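Local coordinates for receptor-like protein kinase ANXUR1 (Arabidopsis thaliana, PDB 6FIG) that probably acts as a cell-surface receptor kinase in plant reproduction, sensing extracellular signals through a malectin-like ectodomain and phosphorylating serine or threonine, at residues His74-Tyr79 and Val102-Asn107. Sequence-based numbering, arbitrary orientation.
With NAG (2-acetamido-2-deoxy-beta-D-glucopyranose), chain C.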
ATOM      1  N   HIS A  74     -13.223   5.790   7.710  1.00 21.52           N
ATOM      2  CA  HIS A  74     -12.463   4.535   7.853  1.00 22.15           C
ATOM      3  C   HIS A  74     -13.229   3.323   7.470  1.00 21.92           C
ATOM      4  O   HIS A  74     -14.439   3.230   7.724  1.00 21.83           O
ATOM      5  CB  HIS A  74     -11.978   4.368   9.294  1.00 22.16           C
ATOM      6  CG  HIS A  74     -11.012   5.411   9.686  1.00 23.54           C
ATOM      7  ND1 HIS A  74     -11.413   6.663  10.094  1.00 24.38           N
ATOM      8  CD2 HIS A  74      -9.660   5.431   9.645  1.00 23.86           C
ATOM      9  CE1 HIS A  74     -10.342   7.410  10.296  1.00 25.79           C
ATOM     10  NE2 HIS A  74      -9.264   6.689  10.022  1.00 25.42           N
ATOM     11  N   LEU A  75     -12.532   2.374   6.853  1.00 21.06           N
ATOM     12  CA  LEU A  75     -13.005   1.013   6.797  1.00 21.16           C
ATOM     13  C   LEU A  75     -12.602   0.293   8.071  1.00 21.61           C
ATOM     14  O   LEU A  75     -11.459   0.433   8.545  1.00 21.87           O
ATOM     15  CB  LEU A  75     -12.411   0.237   5.630  1.00 23.31           C
ATOM     16  CG  LEU A  75     -12.925   0.481   4.256  1.00 25.18           C
ATOM     17  CD1 LEU A  75     -12.163  -0.334   3.222  1.00 26.35           C
ATOM     18  CD2 LEU A  75     -14.426   0.223   4.129  1.00 25.20           C
ATOM     19  N   LEU A  76     -13.540  -0.444   8.643  1.00 19.82           N
ATOM     20  CA  LEU A  76     -13.286  -1.310   9.786  1.00 20.32           C
ATOM     21  C   LEU A  76     -13.693  -2.690   9.375  1.00 20.35           C
ATOM     22  O   LEU A  76     -14.850  -2.893   8.943  1.00 20.57           O
ATOM     23  CB  LEU A  76     -14.081  -0.863  11.005  1.00 21.18           C
ATOM     24  CG  LEU A  76     -14.126  -1.827  12.191  1.00 22.42           C
ATOM     25  CD1 LEU A  76     -12.750  -1.963  12.839  1.00 23.73           C
ATOM     26  CD2 LEU A  76     -15.121  -1.348  13.238  1.00 24.03           C
ATOM     27  N   ARG A  77     -12.797  -3.659   9.500  1.00 19.77           N
ATOM     28  CA  ARG A  77     -13.127  -5.042   9.275  1.00 20.09           C
ATOM     29  C   ARG A  77     -12.926  -5.868  10.527  1.00 20.85           C
ATOM     30  O   ARG A  77     -11.926  -5.694  11.221  1.00 21.75           O
ATOM     31  CB  ARG A  77     -12.263  -5.663   8.190  1.00 21.07           C
ATOM     32  CG  ARG A  77     -12.499  -5.053   6.832  1.00 21.19           C
ATOM     33  CD  ARG A  77     -11.595  -5.641   5.790  1.00 22.34           C
ATOM     34  NE  ARG A  77     -11.795  -4.937   4.531  1.00 22.57           N
ATOM     35  CZ  ARG A  77     -10.837  -4.591   3.679  1.00 22.40           C
ATOM     36  NH1 ARG A  77      -9.562  -4.863   3.900  1.00 23.17           N
ATOM     37  NH2 ARG A  77     -11.164  -3.917   2.583  1.00 21.75           N
ATOM     38  N   LEU A  78     -13.856  -6.772  10.758  1.00 20.82           N
ATOM     39  CA  LEU A  78     -13.815  -7.700  11.880  1.00 21.40           C
ATOM     40  C   LEU A  78     -13.845  -9.110  11.305  1.00 22.19           C
ATOM     41  O   LEU A  78     -14.756  -9.456  10.538  1.00 21.97           O
ATOM     42  CB  LEU A  78     -15.014  -7.482  12.795  1.00 21.96           C
ATOM     43  CG  LEU A  78     -15.171  -6.055  13.328  1.00 21.95           C
ATOM     44  CD1 LEU A  78     -16.417  -5.948  14.156  1.00 22.56           C
ATOM     45  CD2 LEU A  78     -13.963  -5.612  14.149  1.00 22.79           C
ATOM     46  N   TYR A  79     -12.842  -9.913  11.661  1.00 22.83           N
ATOM     47  CA  TYR A  79     -12.673 -11.281  11.154  1.00 24.27           C
ATOM     48  C   TYR A  79     -13.037 -12.271  12.251  1.00 25.11           C
ATOM     49  O   TYR A  79     -12.509 -12.173  13.369  1.00 25.81           O
ATOM     50  CB  TYR A  79     -11.218 -11.534  10.738  1.00 25.00           C
ATOM     51  CG  TYR A  79     -10.738 -10.745   9.528  1.00 25.19           C
ATOM     52  CD1 TYR A  79     -10.569  -9.366   9.573  1.00 24.31           C
ATOM     53  CD2 TYR A  79     -10.441 -11.400   8.331  1.00 26.13           C
ATOM     54  CE1 TYR A  79     -10.143  -8.651   8.458  1.00 23.99           C
ATOM     55  CE2 TYR A  79      -9.994 -10.702   7.211  1.00 26.17           C
ATOM     56  CZ  TYR A  79      -9.839  -9.332   7.280  1.00 25.60           C
ATOM     57  OH  TYR A  79      -9.396  -8.672   6.149  1.00 26.32           O
ATOM     58  N   VAL A 102     -21.349   3.823  17.441  1.00 30.35           N
ATOM     59  CA  VAL A 102     -22.070   3.058  16.398  1.00 28.67           C
ATOM     60  C   VAL A 102     -22.122   1.584  16.831  1.00 27.42           C
ATOM     61  O   VAL A 102     -21.071   0.974  17.056  1.00 26.86           O
ATOM     62  CB  VAL A 102     -21.375   3.184  15.008  1.00 28.23           C
ATOM     63  CG1 VAL A 102     -22.191   2.483  13.928  1.00 27.55           C
ATOM     64  CG2 VAL A 102     -21.183   4.655  14.614  1.00 29.27           C
ATOM     65  N   THR A 103     -23.311   1.015  16.944  1.00 26.50           N
ATOM     66  CA  THR A 103     -23.451  -0.412  17.197  1.00 25.86           C
ATOM     67  C   THR A 103     -23.348  -1.172  15.888  1.00 24.72           C
ATOM     68  O   THR A 103     -24.144  -0.943  14.959  1.00 24.41           O
ATOM     69  CB  THR A 103     -24.769  -0.765  17.899  1.00 27.41           C
ATOM     70  OG1 THR A 103     -24.821  -0.125  19.188  1.00 29.44           O
ATOM     71  CG2 THR A 103     -24.887  -2.277  18.094  1.00 27.33           C
ATOM     72  N   LEU A 104     -22.368  -2.059  15.801  1.00 23.07           N
ATOM     73  CA  LEU A 104     -22.101  -2.856  14.606  1.00 22.74           C
ATOM     74  C   LEU A 104     -22.776  -4.200  14.683  1.00 23.18           C
ATOM     75  O   LEU A 104     -23.406  -4.656  13.711  1.00 22.75           O
ATOM     76  CB  LEU A 104     -20.586  -3.069  14.428  1.00 22.54           C
ATOM     77  CG  LEU A 104     -19.760  -1.786  14.474  1.00 22.77           C
ATOM     78  CD1 LEU A 104     -18.287  -2.109  14.371  1.00 22.67           C
ATOM     79  CD2 LEU A 104     -20.171  -0.782  13.414  1.00 22.94           C
ATOM     80  N   LEU A 105     -22.600  -4.863  15.821  1.00 23.19           N
ATOM     81  CA  LEU A 105     -23.105  -6.201  16.036  1.00 24.06           C
ATOM     82  C   LEU A 105     -23.776  -6.247  17.390  1.00 25.38           C
ATOM     83  O   LEU A 105     -23.325  -5.587  18.324  1.00 25.20           O
ATOM     84  CB  LEU A 105     -21.957  -7.193  15.990  1.00 23.62           C
ATOM     85  CG  LEU A 105     -21.223  -7.315  14.672  1.00 22.77           C
ATOM     86  CD1 LEU A 105     -19.923  -8.096  14.872  1.00 23.02           C
ATOM     87  CD2 LEU A 105     -22.105  -7.963  13.636  1.00 23.17           C
ATOM     88  N   SER A 106     -24.849  -7.026  17.519  1.00 26.52           N
ATOM     89  CA  SER A 106     -25.629  -7.099  18.755  1.00 28.24           C
ATOM     90  C   SER A 106     -26.246  -8.482  18.824  1.00 29.29           C
ATOM     91  O   SER A 106     -26.840  -8.933  17.832  1.00 29.96           O
ATOM     92  CB  SER A 106     -26.723  -6.028  18.800  1.00 29.15           C
ATOM     93  OG  SER A 106     -27.496  -6.100  19.997  1.00 31.36           O
ATOM     94  N   ASN A 107     -26.066  -9.173  19.944  1.00 29.96           N
ATOM     95  CA  ASN A 107     -26.487 -10.575  20.072  1.00 31.60           C
ATOM     96  C   ASN A 107     -25.949 -11.466  18.941  1.00 30.79           C
ATOM     97  O   ASN A 107     -26.615 -12.400  18.478  1.00 31.16           O
ATOM     98  CB  ASN A 107     -28.014 -10.649  20.104  1.00 33.67           C
ATOM     99  CG  ASN A 107     -28.516 -12.008  20.544  1.00 36.09           C
ATOM    100  OD1 ASN A 107     -28.088 -12.545  21.564  1.00 37.63           O
ATOM    101  ND2 ASN A 107     -29.420 -12.573  19.763  1.00 38.28           N
TER
HETATM  102  C1  NAG C   1     -30.015 -13.867  20.021  1.00 41.74           C
HETATM  103  C2  NAG C   1     -31.485 -13.701  20.379  1.00 44.86           C
HETATM  104  C3  NAG C   1     -32.191 -15.053  20.446  1.00 47.72           C
HETATM  105  C4  NAG C   1     -31.907 -15.889  19.203  1.00 47.56           C
HETATM  106  C5  NAG C   1     -30.404 -16.008  18.987  1.00 44.95           C
HETATM  107  C6  NAG C   1     -30.029 -16.790  17.729  1.00 43.78           C
HETATM  108  C7  NAG C   1     -31.852 -11.735  21.813  1.00 45.77           C
HETATM  109  C8  NAG C   1     -31.858 -11.249  23.231  1.00 47.52           C
HETATM  110  N2  NAG C   1     -31.565 -13.029  21.664  1.00 45.77           N
HETATM  111  O3  NAG C   1     -33.599 -14.863  20.604  1.00 49.92           O
HETATM  112  O4  NAG C   1     -32.480 -17.193  19.415  1.00 52.47           O
HETATM  113  O5  NAG C   1     -29.851 -14.696  18.872  1.00 41.54           O
HETATM  114  O6  NAG C   1     -30.499 -16.105  16.565  1.00 43.63           O
HETATM  115  O7  NAG C   1     -32.109 -10.992  20.891  1.00 45.92           O
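L104 meets L76 and L78 across the gap between two sheets. Its CB makes no contact with residues 74-79. L104 CG comes to 4.8 Å from L76 CD2, still short of touching. CD1 completes the approach, because chi2 is 177° and this methyl extends the chain away from CA. It lies 3.4 Å from CD2 of L76, tighter than a usual methyl contact, and 4.3 Å from CD1 of L78. CD2 of L104 branches off and does not touch residues 74-79. L76 presents CD2 from a CG that is anti to its backbone N (chi1 168°), and the two side chains meet at a slant. L78 uses CD1 twice: besides L104, it touches CD1 of L105 at 4.2 Å. Those last two side chains run past each other in opposite directions.

Two neighbouring residues can point the same way because L104 and L105 form a classic beta bulge opposite V97. Y126, on the strand next to 73-80, also packs against both. No hydrogen bond joins the segments; the strand axes are 10.5 Å apart and cross at -33°. Past the bulge the chain turns a corner to N107, whose ND2 carries an N-linked NAG. Y146 OH also hydrogen-bonds this sugar. The leucine cluster is core packing between the facing sheets of a malectin-like beta-sandwich, with 102-108 as an outer strand of a five-stranded antiparallel sheet.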